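Local atomic coordinates of bifunctional cytochrome P450/NADPH--P450 reductase (Deinococcus aerius, PDB entry 7F3H), a protein that catalyses hydroxylation at a heme-containing cytochrome P450 domain, probably with electrons from NADPH passed on by its own fused reductase. Residues A325-S330 with L364-A369; P333-T338 with L359-L364. All blocks are in the same frame, centred on the assembly; numbering follows the deposited sequence.

Contact 1 of 2, residues A325-S330 with L364-A369; sequences ALRFWS and LHRHPA
Arg327, on helix 317-329, and His365 slide past each other in opposite directions and form the tight part of this contact. Arg327 NH1 donates to His365 O at 2.7 Å, with an N-H...O angle of 146° and the acceptor close to the guanidinium plane. The arginine chain bends at chi3 (72°), which turns NE back, and Arg327 CG packs 3.2 Å from that same His365 O, so CG and NH1 of one side chain both meet the same oxygen. In return, His365 ND1 makes two weak bonds to carbonyls of helix 317-329, 3.3 Å to Leu326 O and 3.3 Å to Arg327 O, both at the edge of the imidazole. Ser330 CB packs 3.9 Å from His365 CE1. Leu326 also belongs to the heme pocket.

The looser side belongs to the partly exposed Arg366. Its chain runs extended from CG to NE, and the guanidinium lies over one face of Phe328 with the planes 15° apart, a cation-pi stack. Arg366 CZ lies 4.4 Å from the Phe328 ring centroid. NH2 sits toward the rim. Arg366 NH1 also meets Asp375 in a salt bridge.

Helix 317-329 carries the ExxR motif of cytochromes P450, its glutamate being Glu324, which makes a salt bridge to Arg327 NE; Arg327 NH2 is hydrogen-bonded to Pro374 O. The guanidinium is thus held at every nitrogen, which would fix its rotation. His365 NE2 is hydrogen-bonded to the backbone N of Lys396, which can only donate, while ND1 faces two carbonyl oxygens, a pattern consistent with a neutral ring protonated at ND1.

Contact 2 of 2, residues P333-T338 with L359-L364; sequences PNYAVT and LLIPAL. With HEM (protoporphyrin IX containing Fe), chain E.
Leu359 begins the contact by giving its backbone N-H to Tyr335 O at 3.0 Å, the donor tilted 25° from the carbonyl plane. The Leu359 and Tyr335 side chains cross obliquely, Leu359 CD1 lying 3.5 Å from Tyr335 CE1. Leu359 O receives a CA-H...O contact from Asn334 CA at 3.5 Å. Strands 336-339 and 356-359 are antiparallel neighbours in the mixed sheet of the P450 fold, and this is where their pairing gives way to helix 361-365. Leu360, the N-cap residue, is the centre of an inverse gamma turn that makes the change of direction. Beyond the turn, Ile361 N bonds to Pro333 O at 3.2 Å. Ile361 turns its CB toward 333-338: CB and CG1 lie against Pro333 O, and Ile361 CD1 reaches Tyr335 CE2 at 3.8 Å. That ring, with CG between the backbone N and the carbonyl carbon (chi1 64°), also meets the heme, Tyr335 CD1 approaching propionate oxygen O2D to 3.6 Å and CE2 the methyl CMD, while its hydroxyl is hydrogen-bonded to Lys396 O. Pro362 follows, its CD resting 4.0 Å from Pro333 CB.

Overall arrangement
From the N terminus, the chain runs through helix 317-329; residues 325-330, on and just after it, supply the first half of contact 1. By way of Pro333 it then enters strand 336-339, the first half of contact 2. It returns along strand 356-359 and turns into helix 361-365, where contact 2 closes the shorter, inner loop. Starting from the shared Leu364, 364-369 closes the longer one, so contact 2 lies wholly within the span of contact 1 and the two do not cross. Ser330 CB packs 3.7 Å from Ile361 CG2 between them. Together they tie the ExxR helix, the sheet and helix 361-365 beside the heme.

Contact 1 of 2, residues A325-S330 with L364-A369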
loop_
_atom_site.group_PDB
_atom_site.type_symbol
_atom_site.label_atom_id
_atom_site.label_comp_id
_atom_site.label_asym_id
_atom_site.label_seq_id
_atom_site.Cartn_x
_atom_site.Cartn_y
_atom_site.Cartn_z
ATOM N N ALA A 325 1.397 -9.330 9.224
ATOM C CA ALA A 325 2.339 -8.247 8.948
ATOM C C ALA A 325 1.584 -6.962 8.664
ATOM O O ALA A 325 1.930 -5.901 9.194
ATOM C CB ALA A 325 3.258 -8.603 7.779
ATOM N N LEU A 326 0.480 -7.062 7.910
ATOM C CA LEU A 326 -0.373 -5.904 7.668
ATOM C C LEU A 326 -1.059 -5.442 8.958
ATOM O O LEU A 326 -1.414 -4.273 9.082
ATOM C CB LEU A 326 -1.403 -6.232 6.588
ATOM C CG LEU A 326 -0.928 -6.281 5.127
ATOM C CD1 LEU A 326 -2.055 -6.636 4.183
ATOM C CD2 LEU A 326 -0.270 -4.983 4.659
ATOM N N ARG A 327 -1.252 -6.325 9.937
ATOM C CA ARG A 327 -1.746 -5.803 11.212
ATOM C C ARG A 327 -0.672 -4.991 11.948
ATOM O O ARG A 327 -0.967 -3.921 12.479
ATOM C CB ARG A 327 -2.290 -6.921 12.107
ATOM C CG ARG A 327 -3.075 -6.391 13.310
ATOM C CD ARG A 327 -3.615 -7.517 14.162
ATOM N NE ARG A 327 -2.543 -8.177 14.897
ATOM C CZ ARG A 327 -2.029 -7.724 16.037
ATOM N NH1 ARG A 327 -2.499 -6.603 16.573
ATOM N NH2 ARG A 327 -1.028 -8.380 16.615
ATOM N N PHE A 328 0.582 -5.479 12.002
ATOM C CA PHE A 328 1.655 -4.688 12.617
ATOM C C PHE A 328 2.005 -3.432 11.820
ATOM O O PHE A 328 2.302 -2.397 12.424
ATOM C CB PHE A 328 2.980 -5.448 12.793
ATOM C CG PHE A 328 3.090 -6.267 14.036
ATOM C CD1 PHE A 328 2.039 -6.364 14.928
ATOM C CD2 PHE A 328 4.343 -6.708 14.447
ATOM C CE1 PHE A 328 2.169 -7.079 16.112
ATOM C CE2 PHE A 328 4.508 -7.402 15.642
ATOM C CZ PHE A 328 3.401 -7.593 16.481
ATOM N N TRP A 329 2.084 -3.515 10.488
ATOM C CA TRP A 329 2.754 -2.475 9.683
ATOM C C TRP A 329 2.012 -2.234 8.359
ATOM O O TRP A 329 2.566 -2.317 7.269
ATOM C CB TRP A 329 4.225 -2.843 9.439
ATOM C CG TRP A 329 5.077 -2.741 10.682
ATOM C CD1 TRP A 329 5.649 -3.766 11.390
ATOM C CD2 TRP A 329 5.424 -1.530 11.374
ATOM N NE1 TRP A 329 6.340 -3.259 12.484
ATOM C CE2 TRP A 329 6.198 -1.893 12.499
ATOM C CE3 TRP A 329 5.165 -0.173 11.139
ATOM C CZ2 TRP A 329 6.714 -0.950 13.380
ATOM C CZ3 TRP A 329 5.671 0.762 12.021
ATOM C CH2 TRP A 329 6.442 0.371 13.127
ATOM N N SER A 330 0.714 -1.948 8.468
ATOM C CA SER A 330 -0.100 -1.536 7.326
ATOM C C SER A 330 0.485 -0.282 6.667
ATOM O O SER A 330 0.689 0.753 7.324
ATOM C CB SER A 330 -1.529 -1.307 7.827
ATOM O OG SER A 330 -2.468 -1.175 6.794
ATOM N N LEU A 364 -5.475 1.304 15.885
ATOM C CA LEU A 364 -6.650 0.446 15.697
ATOM C C LEU A 364 -6.261 -1.030 15.582
ATOM O O LEU A 364 -6.904 -1.917 16.175
ATOM C CB LEU A 364 -7.420 0.906 14.460
ATOM C CG LEU A 364 -8.544 -0.005 13.958
ATOM C CD1 LEU A 364 -9.744 -0.035 14.894
ATOM C CD2 LEU A 364 -8.953 0.433 12.609
ATOM N N HIS A 365 -5.239 -1.315 14.779
ATOM C CA HIS A 365 -4.793 -2.674 14.541
ATOM C C HIS A 365 -4.214 -3.313 15.792
ATOM O O HIS A 365 -3.954 -4.527 15.792
ATOM C CB HIS A 365 -3.780 -2.658 13.413
ATOM C CG HIS A 365 -4.404 -2.644 12.055
ATOM N ND1 HIS A 365 -3.669 -2.789 10.900
ATOM C CD2 HIS A 365 -5.699 -2.546 11.668
ATOM C CE1 HIS A 365 -4.483 -2.776 9.856
ATOM N NE2 HIS A 365 -5.722 -2.634 10.297
ATOM N N ARG A 366 -3.952 -2.504 16.824
ATOM C CA ARG A 366 -3.401 -2.946 18.094
ATOM C C ARG A 366 -4.287 -2.585 19.287
ATOM O O ARG A 366 -3.791 -2.493 20.412
ATOM C CB ARG A 366 -2.024 -2.326 18.282
ATOM C CG ARG A 366 -0.999 -2.838 17.343
ATOM C CD ARG A 366 0.283 -2.194 17.733
ATOM N NE ARG A 366 1.259 -2.291 16.672
ATOM C CZ ARG A 366 2.458 -2.836 16.832
ATOM N NH1 ARG A 366 2.788 -3.317 18.021
ATOM N NH2 ARG A 366 3.313 -2.905 15.806
ATOM N N HIS A 367 -5.564 -2.341 19.080
ATOM C CA HIS A 367 -6.406 -1.902 20.193
ATOM C C HIS A 367 -6.681 -3.065 21.138
ATOM O O HIS A 367 -7.195 -4.097 20.697
ATOM C CB HIS A 367 -7.729 -1.325 19.690
ATOM C CG HIS A 367 -8.398 -0.444 20.698
ATOM N ND1 HIS A 367 -8.840 -0.922 21.914
ATOM C CD2 HIS A 367 -8.645 0.887 20.704
ATOM C CE1 HIS A 367 -9.380 0.067 22.604
ATOM N NE2 HIS A 367 -9.257 1.178 21.899
ATOM N N PRO A 368 -6.380 -2.936 22.436
ATOM C CA PRO A 368 -6.565 -4.093 23.348
ATOM C C PRO A 368 -7.994 -4.599 23.425
ATOM O O PRO A 368 -8.190 -5.795 23.665
ATOM C CB PRO A 368 -6.114 -3.569 24.720
ATOM C CG PRO A 368 -5.854 -2.083 24.558
ATOM C CD PRO A 368 -5.751 -1.773 23.084
ATOM N N ALA A 369 -9.000 -3.742 23.232
ATOM C CA ALA A 369 -10.379 -4.216 23.249
ATOM C C ALA A 369 -10.706 -5.153 22.081
ATOM O O ALA A 369 -11.730 -5.846 22.112
ATOM C CB ALA A 369 -11.340 -3.024 23.255
#

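Contact 2 of 2, residues P333-T338 with L359-L364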
loop_
_atom_site.group_PDB
_atom_site.type_symbol
_atom_site.label_atom_id
_atom_site.label_comp_id
_atom_site.label_asym_id
_atom_site.label_seq_id
_atom_site.Cartn_x
_atom_site.Cartn_y
_atom_site.Cartn_z
ATOM N N PRO A 333 -1.095 4.033 6.549
ATOM C CA PRO A 333 -1.538 3.948 7.953
ATOM C C PRO A 333 -2.427 5.074 8.488
ATOM O O PRO A 333 -2.749 5.038 9.680
ATOM C CB PRO A 333 -0.195 3.918 8.695
ATOM C CG PRO A 333 0.707 4.829 7.858
ATOM C CD PRO A 333 0.226 4.673 6.410
ATOM N N ASN A 334 -2.847 6.069 7.703
ATOM C CA ASN A 334 -3.575 7.184 8.321
ATOM C C ASN A 334 -4.548 7.827 7.346
ATOM O O ASN A 334 -4.739 9.048 7.361
ATOM C CB ASN A 334 -2.619 8.243 8.884
ATOM C CG ASN A 334 -3.142 8.873 10.157
ATOM O OD1 ASN A 334 -4.032 8.318 10.834
ATOM N ND2 ASN A 334 -2.611 10.036 10.493
ATOM N N TYR A 335 -5.168 7.021 6.485
ATOM C CA TYR A 335 -6.173 7.531 5.565
ATOM C C TYR A 335 -7.424 7.946 6.320
ATOM O O TYR A 335 -7.727 7.428 7.403
ATOM C CB TYR A 335 -6.485 6.488 4.500
ATOM C CG TYR A 335 -7.120 5.185 4.974
ATOM C CD1 TYR A 335 -8.488 5.063 5.082
ATOM C CD2 TYR A 335 -6.336 4.067 5.277
ATOM C CE1 TYR A 335 -9.076 3.865 5.480
ATOM C CE2 TYR A 335 -6.918 2.848 5.670
ATOM C CZ TYR A 335 -8.298 2.767 5.783
ATOM O OH TYR A 335 -8.935 1.593 6.173
ATOM N N ALA A 336 -8.145 8.916 5.740
ATOM C CA ALA A 336 -9.166 9.666 6.463
ATOM C C ALA A 336 -10.489 9.692 5.723
ATOM O O ALA A 336 -10.544 9.604 4.485
ATOM C CB ALA A 336 -8.733 11.116 6.711
ATOM N N VAL A 337 -11.552 9.848 6.520
ATOM C CA VAL A 337 -12.912 10.041 6.030
ATOM C C VAL A 337 -13.375 11.449 6.367
ATOM O O VAL A 337 -12.896 12.090 7.304
ATOM C CB VAL A 337 -13.904 8.996 6.608
ATOM C CG1 VAL A 337 -13.598 7.637 6.043
ATOM C CG2 VAL A 337 -13.861 8.971 8.141
ATOM N N THR A 338 -14.368 11.914 5.616
ATOM C CA THR A 338 -14.947 13.232 5.804
ATOM C C THR A 338 -16.427 13.126 6.169
ATOM O O THR A 338 -17.177 12.327 5.585
ATOM C CB THR A 338 -14.782 14.067 4.548
ATOM O OG1 THR A 338 -13.431 13.933 4.083
ATOM C CG2 THR A 338 -15.091 15.524 4.868
ATOM N N LEU A 359 -8.309 7.673 10.340
ATOM C CA LEU A 359 -8.240 6.373 11.009
ATOM C C LEU A 359 -6.791 6.071 11.386
ATOM O O LEU A 359 -5.945 5.835 10.509
ATOM C CB LEU A 359 -8.804 5.261 10.131
ATOM C CG LEU A 359 -10.120 5.470 9.389
ATOM C CD1 LEU A 359 -10.482 4.213 8.656
ATOM C CD2 LEU A 359 -11.208 5.808 10.365
ATOM N N LEU A 360 -6.505 6.004 12.683
ATOM C CA LEU A 360 -5.133 5.757 13.142
ATOM C C LEU A 360 -4.865 4.245 13.141
ATOM O O LEU A 360 -4.886 3.566 14.170
ATOM C CB LEU A 360 -4.923 6.406 14.508
ATOM C CG LEU A 360 -3.512 6.394 15.076
ATOM C CD1 LEU A 360 -2.496 7.086 14.135
ATOM C CD2 LEU A 360 -3.529 7.031 16.466
ATOM N N ILE A 361 -4.551 3.745 11.931
ATOM C CA ILE A 361 -4.510 2.294 11.696
ATOM C C ILE A 361 -3.597 1.554 12.665
ATOM O O ILE A 361 -4.012 0.511 13.195
ATOM C CB ILE A 361 -4.143 2.019 10.228
ATOM C CG1 ILE A 361 -5.147 2.618 9.233
ATOM C CG2 ILE A 361 -4.001 0.515 9.967
ATOM C CD1 ILE A 361 -6.601 2.013 9.318
ATOM N N PRO A 362 -2.364 1.985 12.932
ATOM C CA PRO A 362 -1.556 1.242 13.904
ATOM C C PRO A 362 -2.213 1.127 15.264
ATOM O O PRO A 362 -2.155 0.059 15.889
ATOM C CB PRO A 362 -0.252 2.043 13.976
ATOM C CG PRO A 362 -0.234 2.834 12.763
ATOM C CD PRO A 362 -1.619 3.116 12.361
ATOM N N ALA A 363 -2.838 2.205 15.748
ATOM C CA ALA A 363 -3.483 2.132 17.049
ATOM C C ALA A 363 -4.718 1.238 16.989
ATOM O O ALA A 363 -5.000 0.500 17.940
ATOM C CB ALA A 363 -3.822 3.535 17.540
ATOM N N LEU A 364 -5.475 1.304 15.885
ATOM C CA LEU A 364 -6.650 0.446 15.697
ATOM C C LEU A 364 -6.261 -1.030 15.582
ATOM O O LEU A 364 -6.904 -1.917 16.175
ATOM C CB LEU A 364 -7.420 0.906 14.460
ATOM C CG LEU A 364 -8.544 -0.005 13.958
ATOM C CD1 LEU A 364 -9.744 -0.035 14.894
ATOM C CD2 LEU A 364 -8.953 0.433 12.609
HETATM C CHA HEM E . -7.015 2.013 -2.508
HETATM C CHB HEM E . -4.736 -0.050 -6.272
HETATM C CHC HEM E . -1.849 -2.463 -3.173
HETATM C CHD HEM E . -3.935 -0.176 0.559
HETATM C C1A HEM E . -6.653 1.659 -3.784
HETATM C C2A HEM E . -7.225 2.202 -4.998
HETATM C C3A HEM E . -6.633 1.617 -6.051
HETATM C C4A HEM E . -5.600 0.734 -5.532
HETATM C CMA HEM E . -6.942 1.886 -7.547
HETATM C CAA HEM E . -8.399 3.193 -5.023
HETATM C CBA HEM E . -9.687 2.369 -5.138
HETATM C CGA HEM E . -10.932 3.250 -5.254
HETATM O O1A HEM E . -11.760 2.931 -6.151
HETATM O O2A HEM E . -11.095 4.312 -4.581
HETATM C C1B HEM E . -3.782 -0.916 -5.777
HETATM C C2B HEM E . -2.918 -1.793 -6.559
HETATM C C3B HEM E . -2.164 -2.489 -5.688
HETATM C C4B HEM E . -2.473 -2.021 -4.350
HETATM C CMB HEM E . -2.977 -1.924 -8.094
HETATM C CAB HEM E . -1.025 -3.505 -5.924
HETATM C CBB HEM E . -0.504 -3.804 -7.116
HETATM C C1C HEM E . -2.144 -2.051 -1.884
HETATM C C2C HEM E . -1.552 -2.552 -0.636
HETATM C C3C HEM E . -2.156 -1.872 0.356
HETATM C C4C HEM E . -3.137 -0.990 -0.200
HETATM C CMC HEM E . -0.423 -3.619 -0.531
HETATM C CAC HEM E . -2.000 -1.932 1.868
HETATM C CBC HEM E . -1.164 -2.775 2.458
HETATM C C1D HEM E . -4.945 0.620 0.059
HETATM C C2D HEM E . -5.797 1.514 0.838
HETATM C C3D HEM E . -6.632 2.096 -0.021
HETATM C C4D HEM E . -6.350 1.628 -1.363
HETATM C CMD HEM E . -5.765 1.744 2.373
HETATM C CAD HEM E . -7.691 3.110 0.372
HETATM C CBD HEM E . -6.958 4.423 0.320
HETATM C CGD HEM E . -7.811 5.539 0.819
HETATM O O1D HEM E . -7.435 6.686 0.473
HETATM O O2D HEM E . -8.834 5.295 1.539
HETATM N NA HEM E . -5.648 0.792 -4.154
HETATM N NB HEM E . -3.495 -1.088 -4.445
HETATM N NC HEM E . -3.094 -1.087 -1.570
HETATM N ND HEM E . -5.315 0.716 -1.274
HETATM FE FE HEM E . -4.490 -0.233 -2.811
#